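Local coordinates for protein aromatic-amino-acid:2-oxoglutarate transaminase (PDB 6HND) that probably transfers amino groups between aromatic amino acids, or 2-aminoadipate, and 2-oxo acids by means of a pyridoxal 5'-phosphate cofactor, at residues 416-420 with 421-425; 478-481 with 482-485; 505-508 with 509-513. One frame throughout, in Å; residues are numbered along the deposited sequence.

Interaction 1: residues 416-420 with 421-425; sequences SIFES and QAYKK
Phe418 turns its ring edge toward the face of Tyr423 in a T-shaped (edge-to-face) pair, with the ring centroids 4.7 Å apart and the planes inclined at 60°. Phe418 CD1 does the touching: it sits above the middle of the tyrosine ring, 3.4 Å from Tyr423 CZ, with Phe418 CE1 beside it. Tyr423 reaches back because its CG lies opposite its own backbone N (chi1 -179°), which carries the ring off the short helix 421-424 and over the last turn of helix 392-418. Its CB rests against Ile417 O. Between the two helices the chain kinks at Ser420, the N-cap of helix 421-424. With chi1 at 84°, Ser420 OG stands between its own N and carbonyl carbon and faces both helices: it accepts from Tyr423 N at 3.0 Å, the capping bond, and donates to Ile417 O at 2.6 Å in the carbonyl plane. Ile417 O also receives Ser420 N, so one carbonyl near the end of the long helix holds both the backbone and the hydroxyl of the cap residue. Ser420 O takes Lys424 N at 3.2 Å. The extended Lys424 side chain runs back past Ser420 O, and its NZ makes a weak bond to Glu419 O. Beyond the pair, Tyr291 adds a further edge-to-face contact to Phe418, while Val430 of strand 428-430 packs on Ile417 and Phe418.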
loop_
_atom_site.group_PDB
_atom_site.type_symbol
_atom_site.label_atom_id
_atom_site.label_comp_id
_atom_site.label_asym_id
_atom_site.label_seq_id
_atom_site.Cartn_x
_atom_site.Cartn_y
_atom_site.Cartn_z
ATOM N N SER B 416 -17.516 18.254 -31.226
ATOM C CA SER B 416 -17.853 19.508 -30.498
ATOM C C SER B 416 -16.812 20.583 -30.824
ATOM O O SER B 416 -17.177 21.760 -30.812
ATOM C CB SER B 416 -17.981 19.305 -29.012
ATOM O OG SER B 416 -16.711 19.101 -28.416
ATOM N N ILE B 417 -15.571 20.191 -31.134
ATOM C CA ILE B 417 -14.437 21.135 -31.350
ATOM C C ILE B 417 -14.420 21.512 -32.834
ATOM O O ILE B 417 -14.292 22.732 -33.134
ATOM C CB ILE B 417 -13.095 20.549 -30.846
ATOM C CG1 ILE B 417 -13.035 20.476 -29.313
ATOM C CG2 ILE B 417 -11.905 21.327 -31.410
ATOM C CD1 ILE B 417 -11.986 19.521 -28.776
ATOM N N PHE B 418 -14.542 20.522 -33.724
ATOM C CA PHE B 418 -14.444 20.716 -35.196
ATOM C C PHE B 418 -15.553 21.664 -35.696
ATOM O O PHE B 418 -15.294 22.420 -36.643
ATOM C CB PHE B 418 -14.454 19.368 -35.926
ATOM C CG PHE B 418 -13.221 18.523 -35.713
ATOM C CD1 PHE B 418 -11.960 19.105 -35.581
ATOM C CD2 PHE B 418 -13.315 17.140 -35.676
ATOM C CE1 PHE B 418 -10.832 18.319 -35.410
ATOM C CE2 PHE B 418 -12.183 16.352 -35.515
ATOM C CZ PHE B 418 -10.945 16.942 -35.366
ATOM N N GLU B 419 -16.744 21.585 -35.098
ATOM C CA GLU B 419 -17.941 22.421 -35.389
ATOM C C GLU B 419 -17.746 23.864 -34.899
ATOM O O GLU B 419 -18.546 24.699 -35.294
ATOM C CB GLU B 419 -19.174 21.828 -34.693
ATOM C CG GLU B 419 -19.690 20.561 -35.354
ATOM C CD GLU B 419 -20.327 20.766 -36.725
ATOM O OE1 GLU B 419 -21.418 21.371 -36.800
ATOM O OE2 GLU B 419 -19.718 20.352 -37.707
ATOM N N SER B 420 -16.767 24.128 -34.022
ATOM C CA SER B 420 -16.511 25.443 -33.375
ATOM C C SER B 420 -15.889 26.443 -34.360
ATOM O O SER B 420 -15.131 26.027 -35.264
ATOM C CB SER B 420 -15.624 25.292 -32.154
ATOM O OG SER B 420 -14.234 25.255 -32.515
ATOM N N GLN B 421 -16.153 27.726 -34.122
ATOM C CA GLN B 421 -15.559 28.903 -34.815
ATOM C C GLN B 421 -14.044 28.909 -34.513
ATOM O O GLN B 421 -13.260 29.092 -35.453
ATOM C CB GLN B 421 -16.318 30.163 -34.364
ATOM C CG GLN B 421 -16.526 31.200 -35.461
ATOM C CD GLN B 421 -17.069 32.547 -35.020
ATOM O OE1 GLN B 421 -16.964 33.546 -35.747
ATOM N NE2 GLN B 421 -17.682 32.589 -33.838
ATOM N N ALA B 422 -13.627 28.639 -33.264
ATOM C CA ALA B 422 -12.197 28.604 -32.841
ATOM C C ALA B 422 -11.388 27.623 -33.712
ATOM O O ALA B 422 -10.226 27.966 -34.111
ATOM C CB ALA B 422 -12.090 28.250 -31.376
ATOM N N TYR B 423 -11.978 26.470 -34.039
ATOM C CA TYR B 423 -11.334 25.457 -34.907
ATOM C C TYR B 423 -11.304 25.948 -36.357
ATOM O O TYR B 423 -10.233 25.877 -37.004
ATOM C CB TYR B 423 -12.013 24.089 -34.822
ATOM C CG TYR B 423 -11.340 23.057 -35.691
ATOM C CD1 TYR B 423 -10.115 22.518 -35.330
ATOM C CD2 TYR B 423 -11.898 22.670 -36.902
ATOM C CE1 TYR B 423 -9.458 21.606 -36.144
ATOM C CE2 TYR B 423 -11.265 21.752 -37.725
ATOM C CZ TYR B 423 -10.043 21.224 -37.339
ATOM O OH TYR B 423 -9.415 20.319 -38.128
ATOM N N LYS B 424 -12.446 26.402 -36.872
ATOM C CA LYS B 424 -12.595 26.788 -38.306
ATOM C C LYS B 424 -11.696 27.994 -38.610
ATOM O O LYS B 424 -11.145 28.045 -39.715
ATOM C CB LYS B 424 -14.072 26.991 -38.646
ATOM C CG LYS B 424 -14.852 25.684 -38.792
ATOM C CD LYS B 424 -16.349 25.858 -38.624
ATOM C CE LYS B 424 -17.174 24.652 -39.034
ATOM N NZ LYS B 424 -18.612 24.872 -38.736
ATOM N N LYS B 425 -11.457 28.866 -37.637
ATOM C CA LYS B 425 -10.552 30.036 -37.817
ATOM C C LYS B 425 -9.086 29.617 -37.610
ATOM O O LYS B 425 -8.204 30.436 -37.897
ATOM C CB LYS B 425 -10.989 31.189 -36.905
ATOM C CG LYS B 425 -12.357 31.765 -37.251
ATOM C CD LYS B 425 -12.633 33.112 -36.624
ATOM C CE LYS B 425 -11.915 34.270 -37.295
ATOM N NZ LYS B 425 -12.405 34.507 -38.675
#

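Interaction 2: residues 478-481 with 482-485; sequences DLEF and SKDR
Ser482 follows directly on Phe481 and closes the short helix 479-482, its N bonded to Asp478 O at 3.2 Å and more weakly to Leu479 O. Asp478 is the N-cap of this helix: its OD1 accepts Phe481 N at 3.1 Å, met on the anti side of the carboxylate and 24° out of its plane. The Ser482 hydroxyl lies near the plane of the Phe481 ring, at its edge, with Ser482 OG 3.5 Å from Phe481 CD2. It bonds to Glu188, and a water donates to it while accepting from Asp478 N, tying the two ends of the helix together. Lys483 N makes a weak bond to Leu479 O. The lysine side chain runs beside that of Glu480, pointing the same way; bends at chi3 and chi4 bring its CE to 3.2 Å from Glu480 OE1, whereas Lys483 NZ stands 3.8 Å from Glu480 OE2, a long salt bridge at the surface. At Asp484 the backbone N donates to a second water, which in turn donates to Phe481 O at 2.6 Å and so bridges the turn. Arg485 N bonds to Ser482 O, and the arginine side chain doubles back at chi3 (-66°) to bring NH2 within 4.0 Å of Phe481 CE2, ring and guanidinium planes nearly perpendicular at 83°. Its main charged partner is Glu188, which thus holds both Ser482 and Arg485. The turn leads into strand 488-492 of the four-stranded antiparallel sheet, while Leu452 of helix 451-465 packs against Leu479 and Lys483.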
loop_
_atom_site.group_PDB
_atom_site.type_symbol
_atom_site.label_atom_id
_atom_site.label_comp_id
_atom_site.label_asym_id
_atom_site.label_seq_id
_atom_site.Cartn_x
_atom_site.Cartn_y
_atom_site.Cartn_z
ATOM N N ASP B 478 10.808 19.656 -17.101
ATOM C CA ASP B 478 11.535 20.944 -16.996
ATOM C C ASP B 478 10.769 21.986 -17.815
ATOM O O ASP B 478 10.685 21.855 -19.052
ATOM C CB ASP B 478 12.986 20.807 -17.473
ATOM C CG ASP B 478 13.855 22.008 -17.122
ATOM O OD1 ASP B 478 13.632 23.105 -17.689
ATOM O OD2 ASP B 478 14.747 21.840 -16.279
ATOM N N LEU B 479 10.273 23.007 -17.133
ATOM C CA LEU B 479 9.389 24.040 -17.701
ATOM C C LEU B 479 10.153 24.851 -18.751
ATOM O O LEU B 479 9.608 25.006 -19.845
ATOM C CB LEU B 479 8.872 24.913 -16.553
ATOM C CG LEU B 479 7.780 25.911 -16.943
ATOM C CD1 LEU B 479 6.769 25.267 -17.887
ATOM C CD2 LEU B 479 7.089 26.467 -15.703
ATOM N N GLU B 480 11.366 25.327 -18.447
ATOM C CA GLU B 480 12.164 26.153 -19.396
ATOM C C GLU B 480 12.375 25.337 -20.670
ATOM O O GLU B 480 12.153 25.853 -21.787
ATOM C CB GLU B 480 13.503 26.589 -18.787
ATOM C CG GLU B 480 13.509 28.038 -18.310
ATOM C CD GLU B 480 13.228 29.058 -19.407
ATOM O OE1 GLU B 480 12.371 29.926 -19.174
ATOM O OE2 GLU B 480 13.841 28.955 -20.510
ATOM N N PHE B 481 12.752 24.077 -20.513
ATOM C CA PHE B 481 13.039 23.200 -21.667
ATOM C C PHE B 481 11.834 23.129 -22.608
ATOM O O PHE B 481 12.052 23.209 -23.818
ATOM C CB PHE B 481 13.368 21.796 -21.183
ATOM C CG PHE B 481 13.815 20.859 -22.271
ATOM C CD1 PHE B 481 15.133 20.869 -22.717
ATOM C CD2 PHE B 481 12.927 19.939 -22.810
ATOM C CE1 PHE B 481 15.551 19.972 -23.695
ATOM C CE2 PHE B 481 13.358 19.024 -23.759
ATOM C CZ PHE B 481 14.667 19.044 -24.205
ATOM N N SER B 482 10.627 22.949 -22.062
ATOM C CA SER B 482 9.403 22.574 -22.810
ATOM C C SER B 482 8.472 23.773 -23.086
ATOM O O SER B 482 7.456 23.587 -23.747
ATOM C CB SER B 482 8.722 21.487 -22.049
ATOM O OG SER B 482 9.607 20.399 -21.905
ATOM N N LYS B 483 8.822 24.957 -22.614
ATOM C CA LYS B 483 8.084 26.246 -22.748
ATOM C C LYS B 483 7.419 26.341 -24.124
ATOM O O LYS B 483 6.187 26.576 -24.188
ATOM C CB LYS B 483 9.077 27.413 -22.590
ATOM C CG LYS B 483 8.660 28.552 -21.678
ATOM C CD LYS B 483 9.384 29.874 -21.945
ATOM C CE LYS B 483 10.897 29.767 -21.958
ATOM N NZ LYS B 483 11.436 29.745 -23.338
ATOM N N ASP B 484 8.222 26.218 -25.184
ATOM C CA ASP B 484 7.783 26.510 -26.578
ATOM C C ASP B 484 6.756 25.488 -27.073
ATOM O O ASP B 484 6.082 25.826 -28.017
ATOM C CB ASP B 484 8.954 26.552 -27.554
ATOM C CG ASP B 484 9.837 27.768 -27.357
ATOM O OD1 ASP B 484 9.314 28.814 -26.883
ATOM O OD2 ASP B 484 11.040 27.651 -27.672
ATOM N N ARG B 485 6.636 24.302 -26.465
ATOM C CA ARG B 485 5.648 23.267 -26.872
ATOM C C ARG B 485 4.530 23.146 -25.834
ATOM O O ARG B 485 3.714 22.189 -25.928
ATOM C CB ARG B 485 6.411 21.971 -27.136
ATOM C CG ARG B 485 7.347 22.100 -28.324
ATOM C CD ARG B 485 8.149 20.856 -28.572
ATOM N NE ARG B 485 9.062 20.628 -27.474
ATOM C CZ ARG B 485 10.143 21.342 -27.207
ATOM N NH1 ARG B 485 10.485 22.373 -27.962
ATOM N NH2 ARG B 485 10.881 21.028 -26.156
HETATM O O HOH W 1 10.028 18.929 -19.679
HETATM O O HOH W 2 11.203 25.396 -24.953
#

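Interaction 3: residues 505-508 with 509-513; sequences SGKR and LTDAV
Thr510 chi1 of 52° swings OG1 back along the helix, where it donates to Gly506 O at 2.6 Å. Asp511 turns its carboxylate toward the preceding turn and Lys507. The lysine chain runs out extended and bends only at chi4 (-58°), so that NZ curls over to Asp511 OD2 at 2.8 Å. This salt bridge uses the syn lone pair of OD2, on the side of the other carboxylate oxygen, and the two side chains cross at a slant.

Both pairs are four residues apart, the i to i+4 spacing of an alpha-helix, here within the long helix 499-518 near the C-terminus. The backbone keeps the same spacing: Leu509 N, Asp511 N and Ala512 N bond to Ser505 O, Lys507 O and Arg508 O, the middle one, Asp511 N to Lys507 O, at 2.8 Å. Gly506 O is gripped twice, by Thr510 N at 3.1 Å and by the threonine hydroxyl, a second bond that gives the buried threonine hydroxyl an acceptor within its own helix. The threonine side chain thus lies against the Gly506 carbonyl with both its hydroxyl and its methyl, Thr510 CG2 being 3.2 Å from Gly506 O.

Leu509 presses its CB against Gly506 O and Ser505 O while its side chain packs on Leu462 of helix 451-465 and Phe441 of strand 438-443. Arg508 stretches away from the segment 509-513: its NE forms a salt bridge with Glu504, and its NH1 bonds to Gly466 O and to Lys37 O of the second subunit. Leu39 of that subunit packs on Ser505 and Arg508, bringing this side of the helix to the dimer interface.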
loop_
_atom_site.group_PDB
_atom_site.type_symbol
_atom_site.label_atom_id
_atom_site.label_comp_id
_atom_site.label_asym_id
_atom_site.label_seq_id
_atom_site.Cartn_x
_atom_site.Cartn_y
_atom_site.Cartn_z
ATOM N N SER B 505 -19.030 20.770 -22.767
ATOM C CA SER B 505 -17.611 20.946 -22.371
ATOM C C SER B 505 -16.846 21.524 -23.567
ATOM O O SER B 505 -16.150 22.545 -23.417
ATOM C CB SER B 505 -17.018 19.647 -21.887
ATOM O OG SER B 505 -17.606 19.244 -20.657
ATOM N N GLY B 506 -16.992 20.904 -24.728
ATOM C CA GLY B 506 -16.251 21.310 -25.936
ATOM C C GLY B 506 -16.677 22.680 -26.410
ATOM O O GLY B 506 -15.796 23.447 -26.853
ATOM N N LYS B 507 -17.972 22.996 -26.269
ATOM C CA LYS B 507 -18.525 24.340 -26.579
ATOM C C LYS B 507 -17.936 25.410 -25.632
ATOM O O LYS B 507 -17.444 26.433 -26.105
ATOM C CB LYS B 507 -20.045 24.278 -26.511
ATOM C CG LYS B 507 -20.731 25.552 -26.992
ATOM C CD LYS B 507 -22.239 25.502 -26.839
ATOM C CE LYS B 507 -22.874 26.839 -27.137
ATOM N NZ LYS B 507 -22.329 27.902 -26.258
ATOM N N ARG B 508 -17.964 25.209 -24.323
ATOM C CA ARG B 508 -17.391 26.203 -23.384
ATOM C C ARG B 508 -15.887 26.388 -23.674
ATOM O O ARG B 508 -15.390 27.536 -23.612
ATOM C CB ARG B 508 -17.659 25.758 -21.945
ATOM C CG ARG B 508 -19.137 25.714 -21.569
ATOM C CD ARG B 508 -19.258 25.367 -20.087
ATOM N NE ARG B 508 -20.619 25.169 -19.612
ATOM C CZ ARG B 508 -20.961 24.918 -18.344
ATOM N NH1 ARG B 508 -20.053 24.793 -17.386
ATOM N NH2 ARG B 508 -22.230 24.772 -18.035
ATOM N N LEU B 509 -15.178 25.298 -23.971
ATOM C CA LEU B 509 -13.718 25.299 -24.245
ATOM C C LEU B 509 -13.449 26.271 -25.383
ATOM O O LEU B 509 -12.664 27.214 -25.220
ATOM C CB LEU B 509 -13.292 23.884 -24.633
ATOM C CG LEU B 509 -11.806 23.688 -24.915
ATOM C CD1 LEU B 509 -10.954 24.162 -23.746
ATOM C CD2 LEU B 509 -11.528 22.222 -25.225
ATOM N N THR B 510 -14.143 26.039 -26.485
ATOM C CA THR B 510 -13.920 26.695 -27.788
ATOM C C THR B 510 -14.476 28.125 -27.776
ATOM O O THR B 510 -13.823 28.979 -28.413
ATOM C CB THR B 510 -14.473 25.777 -28.874
ATOM O OG1 THR B 510 -15.814 25.438 -28.516
ATOM C CG2 THR B 510 -13.627 24.533 -28.992
ATOM N N ASP B 511 -15.613 28.371 -27.105
ATOM C CA ASP B 511 -16.187 29.728 -26.881
ATOM C C ASP B 511 -15.154 30.582 -26.130
ATOM O O ASP B 511 -14.885 31.729 -26.535
ATOM C CB ASP B 511 -17.463 29.688 -26.039
ATOM C CG ASP B 511 -18.741 29.183 -26.699
ATOM O OD1 ASP B 511 -18.777 29.005 -27.949
ATOM O OD2 ASP B 511 -19.712 28.965 -25.932
ATOM N N ALA B 512 -14.589 30.046 -25.054
ATOM C CA ALA B 512 -13.574 30.751 -24.240
ATOM C C ALA B 512 -12.330 31.080 -25.087
ATOM O O ALA B 512 -11.818 32.197 -24.961
ATOM C CB ALA B 512 -13.231 29.908 -23.041
ATOM N N VAL B 513 -11.847 30.148 -25.927
ATOM C CA VAL B 513 -10.628 30.384 -26.757
ATOM C C VAL B 513 -10.961 31.446 -27.802
ATOM O O VAL B 513 -10.136 32.379 -27.990
ATOM C CB VAL B 513 -10.047 29.116 -27.415
ATOM C CG1 VAL B 513 -8.787 29.472 -28.189
ATOM C CG2 VAL B 513 -9.738 27.998 -26.424
#

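Overall arrangement
Interactions 1 and 3 are neighbours, with centres about 9 Å apart, although some 80 residues of chain separate them. The 416-425 kink packs on helix 499-518: Ser420 CB lies 3.5 Å from Thr510 CB, Ala422 CB is 3.5 Å from Thr510 O, and Ser416 OG is 3.4 Å from Gly506 CA. Interaction 2 stands apart, its centre about 27 Å from that of interaction 1 and about 25 Å from that of interaction 3. Helix 451-465 touches both 2 and 3, and so links them indirectly. All three lie away from the pyridoxal phosphate pocket; the side chain of Arg485 is about 13 Å from a bound potassium ion.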